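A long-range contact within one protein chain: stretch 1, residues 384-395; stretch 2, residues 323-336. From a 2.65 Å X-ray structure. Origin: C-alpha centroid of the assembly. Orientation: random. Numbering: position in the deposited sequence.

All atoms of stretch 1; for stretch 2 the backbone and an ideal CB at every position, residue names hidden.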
# COMPACT_ATOMS: atom_id res chain seq x y z
N ALA A 384 -5.24 -19.79 3.13
CA ALA A 384 -6.13 -18.66 2.88
C ALA A 384 -7.29 -18.65 3.87
O ALA A 384 -8.02 -19.63 4.01
CB ALA A 384 -6.66 -18.71 1.46
N LEU A 385 -7.46 -17.52 4.56
CA LEU A 385 -8.59 -17.33 5.45
C LEU A 385 -9.87 -17.22 4.63
O LEU A 385 -9.84 -16.72 3.51
CB LEU A 385 -8.40 -16.08 6.31
CG LEU A 385 -7.17 -16.07 7.22
CD1 LEU A 385 -7.00 -14.70 7.86
CD2 LEU A 385 -7.28 -17.15 8.29
N PRO A 386 -11.00 -17.69 5.19
CA PRO A 386 -12.26 -17.59 4.44
C PRO A 386 -12.71 -16.15 4.21
O PRO A 386 -13.69 -15.93 3.50
CB PRO A 386 -13.26 -18.35 5.32
CG PRO A 386 -12.66 -18.36 6.68
CD PRO A 386 -11.17 -18.37 6.48
N SER A 387 -12.01 -15.19 4.81
CA SER A 387 -12.33 -13.78 4.63
C SER A 387 -11.64 -13.20 3.40
O SER A 387 -11.81 -12.03 3.08
CB SER A 387 -11.94 -12.98 5.88
OG SER A 387 -10.59 -13.19 6.22
N LEU A 388 -10.85 -14.02 2.72
CA LEU A 388 -10.18 -13.59 1.50
C LEU A 388 -11.17 -13.52 0.34
O LEU A 388 -10.89 -12.91 -0.69
CB LEU A 388 -9.03 -14.55 1.16
CG LEU A 388 -8.15 -14.20 -0.04
CD1 LEU A 388 -7.49 -12.83 0.12
CD2 LEU A 388 -7.10 -15.27 -0.25
N LYS A 389 -12.33 -14.14 0.52
CA LYS A 389 -13.38 -14.13 -0.49
C LYS A 389 -14.19 -12.84 -0.45
O LYS A 389 -15.17 -12.69 -1.18
CB LYS A 389 -14.32 -15.33 -0.31
CG LYS A 389 -13.64 -16.68 -0.40
CD LYS A 389 -14.62 -17.79 -0.09
CE LYS A 389 -13.96 -19.16 -0.19
NZ LYS A 389 -14.91 -20.25 0.19
N VAL A 390 -13.79 -11.91 0.41
CA VAL A 390 -14.51 -10.65 0.55
C VAL A 390 -14.41 -9.84 -0.74
O VAL A 390 -15.32 -9.08 -1.08
CB VAL A 390 -13.97 -9.82 1.74
CG1 VAL A 390 -12.53 -9.36 1.48
CG2 VAL A 390 -14.87 -8.62 2.02
N PHE A 391 -13.31 -10.01 -1.47
CA PHE A 391 -13.10 -9.28 -2.72
C PHE A 391 -13.86 -9.91 -3.89
O PHE A 391 -13.72 -9.46 -5.03
CB PHE A 391 -11.60 -9.23 -3.05
CG PHE A 391 -10.75 -8.72 -1.92
CD1 PHE A 391 -10.55 -7.36 -1.75
CD2 PHE A 391 -10.14 -9.60 -1.04
CE1 PHE A 391 -9.76 -6.89 -0.72
CE2 PHE A 391 -9.35 -9.12 -0.01
CZ PHE A 391 -9.16 -7.77 0.15
N ARG A 392 -14.65 -10.94 -3.60
CA ARG A 392 -15.45 -11.61 -4.62
C ARG A 392 -16.91 -11.67 -4.19
O ARG A 392 -17.82 -11.58 -5.01
CB ARG A 392 -14.92 -13.03 -4.86
CG ARG A 392 -15.62 -13.80 -5.97
CD ARG A 392 -15.24 -15.28 -5.92
NE ARG A 392 -15.80 -15.94 -4.74
CZ ARG A 392 -15.44 -17.14 -4.31
NH1 ARG A 392 -14.51 -17.84 -4.95
NH2 ARG A 392 -16.01 -17.66 -3.23
N LEU A 393 -17.13 -11.80 -2.88
CA LEU A 393 -18.47 -11.94 -2.34
C LEU A 393 -19.18 -10.60 -2.18
O LEU A 393 -20.36 -10.55 -1.83
CB LEU A 393 -18.41 -12.66 -0.99
CG LEU A 393 -18.01 -14.14 -1.05
CD1 LEU A 393 -17.81 -14.68 0.36
CD2 LEU A 393 -19.04 -14.96 -1.79
N VAL A 394 -18.47 -9.51 -2.45
CA VAL A 394 -19.09 -8.19 -2.46
C VAL A 394 -19.93 -8.02 -3.73
O VAL A 394 -20.72 -7.08 -3.84
CB VAL A 394 -18.05 -7.04 -2.38
CG1 VAL A 394 -17.58 -6.84 -0.95
CG2 VAL A 394 -16.87 -7.27 -3.32
N TYR A 395 -19.75 -8.94 -4.68
CA TYR A 395 -20.56 -8.98 -5.89
C TYR A 395 -21.65 -10.04 -5.77
O TYR A 395 -21.71 -10.78 -4.78
CB TYR A 395 -19.69 -9.27 -7.11
CG TYR A 395 -18.69 -8.18 -7.41
CD1 TYR A 395 -17.50 -8.10 -6.71
CD2 TYR A 395 -18.94 -7.23 -8.40
CE1 TYR A 395 -16.59 -7.11 -6.96
CE2 TYR A 395 -18.02 -6.24 -8.67
CZ TYR A 395 -16.85 -6.18 -7.95
OH TYR A 395 -15.93 -5.19 -8.20
N UNK A 323 -12.06 -11.10 14.66
CA UNK A 323 -12.29 -12.45 14.15
C UNK A 323 -12.19 -12.45 12.63
O UNK A 323 -12.11 -11.38 12.02
CB UNK A 323 -13.65 -12.98 14.60
N UNK A 324 -12.21 -13.63 12.03
CA UNK A 324 -12.16 -13.73 10.58
C UNK A 324 -13.40 -13.06 9.99
O UNK A 324 -13.32 -12.39 8.96
CB UNK A 324 -12.06 -15.19 10.14
N UNK A 325 -14.54 -13.24 10.65
CA UNK A 325 -15.77 -12.57 10.26
C UNK A 325 -15.65 -11.06 10.46
O UNK A 325 -16.08 -10.27 9.61
CB UNK A 325 -16.95 -13.12 11.06
N UNK A 326 -15.09 -10.67 11.60
CA UNK A 326 -14.94 -9.26 11.93
C UNK A 326 -14.02 -8.55 10.96
O UNK A 326 -14.21 -7.37 10.67
CB UNK A 326 -14.41 -9.10 13.36
N UNK A 327 -13.02 -9.27 10.47
CA UNK A 327 -12.10 -8.74 9.47
C UNK A 327 -12.84 -8.53 8.15
O UNK A 327 -12.73 -7.47 7.53
CB UNK A 327 -10.91 -9.68 9.28
N UNK A 328 -13.59 -9.54 7.74
CA UNK A 328 -14.32 -9.50 6.48
C UNK A 328 -15.40 -8.43 6.51
O UNK A 328 -15.61 -7.71 5.52
CB UNK A 328 -14.94 -10.87 6.18
N UNK A 329 -16.09 -8.32 7.64
CA UNK A 329 -17.15 -7.33 7.80
C UNK A 329 -16.60 -5.93 7.61
O UNK A 329 -17.23 -5.08 6.97
CB UNK A 329 -17.81 -7.46 9.17
N UNK A 330 -15.41 -5.68 8.15
CA UNK A 330 -14.76 -4.39 8.02
C UNK A 330 -14.42 -4.07 6.56
O UNK A 330 -14.66 -2.96 6.09
CB UNK A 330 -13.49 -4.36 8.88
N UNK A 331 -13.85 -5.05 5.86
CA UNK A 331 -13.43 -4.84 4.48
C UNK A 331 -14.62 -4.55 3.57
O UNK A 331 -14.58 -3.61 2.77
CB UNK A 331 -12.67 -6.06 3.97
N UNK A 332 -15.66 -5.37 3.67
CA UNK A 332 -16.87 -5.17 2.88
C UNK A 332 -17.46 -3.79 3.13
O UNK A 332 -17.90 -3.12 2.20
CB UNK A 332 -17.90 -6.25 3.20
N UNK A 333 -17.46 -3.37 4.39
CA UNK A 333 -18.04 -2.09 4.78
C UNK A 333 -17.19 -0.91 4.31
O UNK A 333 -17.70 0.17 4.05
CB UNK A 333 -18.21 -2.03 6.30
N UNK A 334 -15.88 -1.13 4.20
CA UNK A 334 -14.98 -0.11 3.70
C UNK A 334 -15.19 0.09 2.20
O UNK A 334 -15.23 1.22 1.71
CB UNK A 334 -13.53 -0.49 4.00
N UNK A 335 -15.32 -1.02 1.48
CA UNK A 335 -15.62 -0.98 0.05
C UNK A 335 -16.97 -0.30 -0.17
O UNK A 335 -17.12 0.52 -1.08
CB UNK A 335 -15.62 -2.39 -0.55
N UNK A 336 -17.94 -0.63 0.68
CA UNK A 336 -19.26 -0.04 0.58
C UNK A 336 -19.21 1.45 0.90
O UNK A 336 -19.74 2.27 0.15
CB UNK A 336 -20.24 -0.76 1.52

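Position 323 has extended backbone angles (-129/172) and directly precedes a helix, with nothing of stretch 1 near its CB. A small acceptor such as Ser, Thr, Asp or Asn would suit such an N-cap. It is Ser323, whose OG accepts from the backbone N of 326 at 2.9 Å.

At 324 the helix has begun and CA-to-CB points toward stretch 1, the ideal CB lying 4.7 Å from Pro386 CG. The apolar surface of Leu385 and Pro386 favours Leu, Ile, Val or Met. The residue is Ile324: its CG2 packs 3.7 Å from Pro386 CG, and its CD1 reaches Leu385 CD2 at 3.9 Å.

Positions 325 and 326 find nothing of stretch 1 near their CB. They are Gln325, directed away, and Gly326.

Position 327 points toward Ser387, whose OG lies 4.7 Å from the ideal CB. A hydroxyl can donate or accept, so a polar chain of moderate length, Gln, Glu or perhaps His, could meet it, and an apolar one could lie along Leu385. The deposited Gln327 is extended (t, t), and its OE1 accepts from Ser387 OG at 2.7 Å, the one hydrogen bond between the stretches.

The backbones come nearest at 328, 5.1 Å from its CA to the CA of Ser387. With the ideal CB already 3.7 Å from Ser387 CB, a small residue, Ala, Gly or Ser, is the natural expectation. Ala328 fills the space with its methyl group alone, and its O touches Val390 CG2 at 3.7 Å.

Positions 329 and 330 point away and sideways, leaving the choice open; Ser329 turns its OG back to Gln325 O (2.8 Å), and Phe330 makes no contact with stretch 1.

At 331 the CB again points toward stretch 1, 3.9 Å from Val390 CG2, with the Phe391 ring beyond. Val, Ile, Leu or Met would fit. Ile331 sets CG2 3.6 Å from Val390 CG1 and 4.2 Å from Phe391 CE1, oblique to the ring.

Position 332 points sideways, its CB near Val390 and Val394. An aliphatic residue, or a long polar one with an aliphatic stem, would suit. Arg332 rests CG 3.8 Å from Val394 CG1, while its end leads away to a salt bridge with 333 (Arg332 NE to OD1 of 333, 2.6 Å).

Positions 333 and 334 lack neighbours in stretch 1; they are Asp333 and Leu334. The ideal CB of 335 points toward stretch 1, 4.9 Å from Val394 CG1, leaving room for Leu, Ile or Met. Ile335 closes the contact, CD1 lying 4.2 Å from Val394 CG1. Position 336, also without neighbours there, is Ala336.

Stretch 2 323-336: SIQGQASFIRDLIA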
# COMPACT_ATOMS: atom_id res chain seq x y z
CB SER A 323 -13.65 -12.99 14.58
OG SER A 323 -14.69 -12.16 14.09
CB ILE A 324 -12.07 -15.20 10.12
CG1 ILE A 324 -10.85 -15.87 10.77
CG2 ILE A 324 -11.99 -15.26 8.59
CD1 ILE A 324 -10.62 -17.31 10.34
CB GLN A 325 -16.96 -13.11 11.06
CG GLN A 325 -18.30 -12.48 10.70
CD GLN A 325 -18.78 -12.87 9.32
OE1 GLN A 325 -19.27 -13.99 9.12
NE2 GLN A 325 -18.65 -11.96 8.36
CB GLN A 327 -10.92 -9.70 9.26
CG GLN A 327 -9.91 -9.23 8.21
CD GLN A 327 -8.86 -10.28 7.90
OE1 GLN A 327 -9.17 -11.45 7.66
NE2 GLN A 327 -7.60 -9.86 7.90
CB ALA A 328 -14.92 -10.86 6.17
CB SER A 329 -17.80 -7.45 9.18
OG SER A 329 -18.41 -8.72 9.35
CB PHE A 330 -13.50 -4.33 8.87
CG PHE A 330 -12.52 -3.28 8.43
CD1 PHE A 330 -12.85 -1.94 8.50
CD2 PHE A 330 -11.28 -3.64 7.93
CE1 PHE A 330 -11.95 -0.97 8.09
CE2 PHE A 330 -10.38 -2.67 7.52
CZ PHE A 330 -10.72 -1.34 7.60
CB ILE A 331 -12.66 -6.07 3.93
CG1 ILE A 331 -11.34 -6.23 4.69
CG2 ILE A 331 -12.38 -5.91 2.43
CD1 ILE A 331 -10.56 -7.49 4.32
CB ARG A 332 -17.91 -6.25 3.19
CG ARG A 332 -19.20 -6.14 2.37
CD ARG A 332 -20.43 -6.03 3.27
NE ARG A 332 -20.65 -4.66 3.74
CZ ARG A 332 -21.61 -3.84 3.29
NH1 ARG A 332 -22.46 -4.24 2.35
NH2 ARG A 332 -21.72 -2.62 3.79
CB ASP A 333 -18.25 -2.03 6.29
CG ASP A 333 -19.34 -2.96 6.77
OD1 ASP A 333 -20.11 -3.47 5.93
OD2 ASP A 333 -19.45 -3.19 8.00
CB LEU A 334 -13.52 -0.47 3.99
CG LEU A 334 -12.48 0.62 3.69
CD1 LEU A 334 -12.66 1.81 4.63
CD2 LEU A 334 -11.07 0.06 3.79
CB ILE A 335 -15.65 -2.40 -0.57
CG1 ILE A 335 -14.24 -3.01 -0.55
CG2 ILE A 335 -16.20 -2.36 -2.00
CD1 ILE A 335 -14.14 -4.41 -1.14
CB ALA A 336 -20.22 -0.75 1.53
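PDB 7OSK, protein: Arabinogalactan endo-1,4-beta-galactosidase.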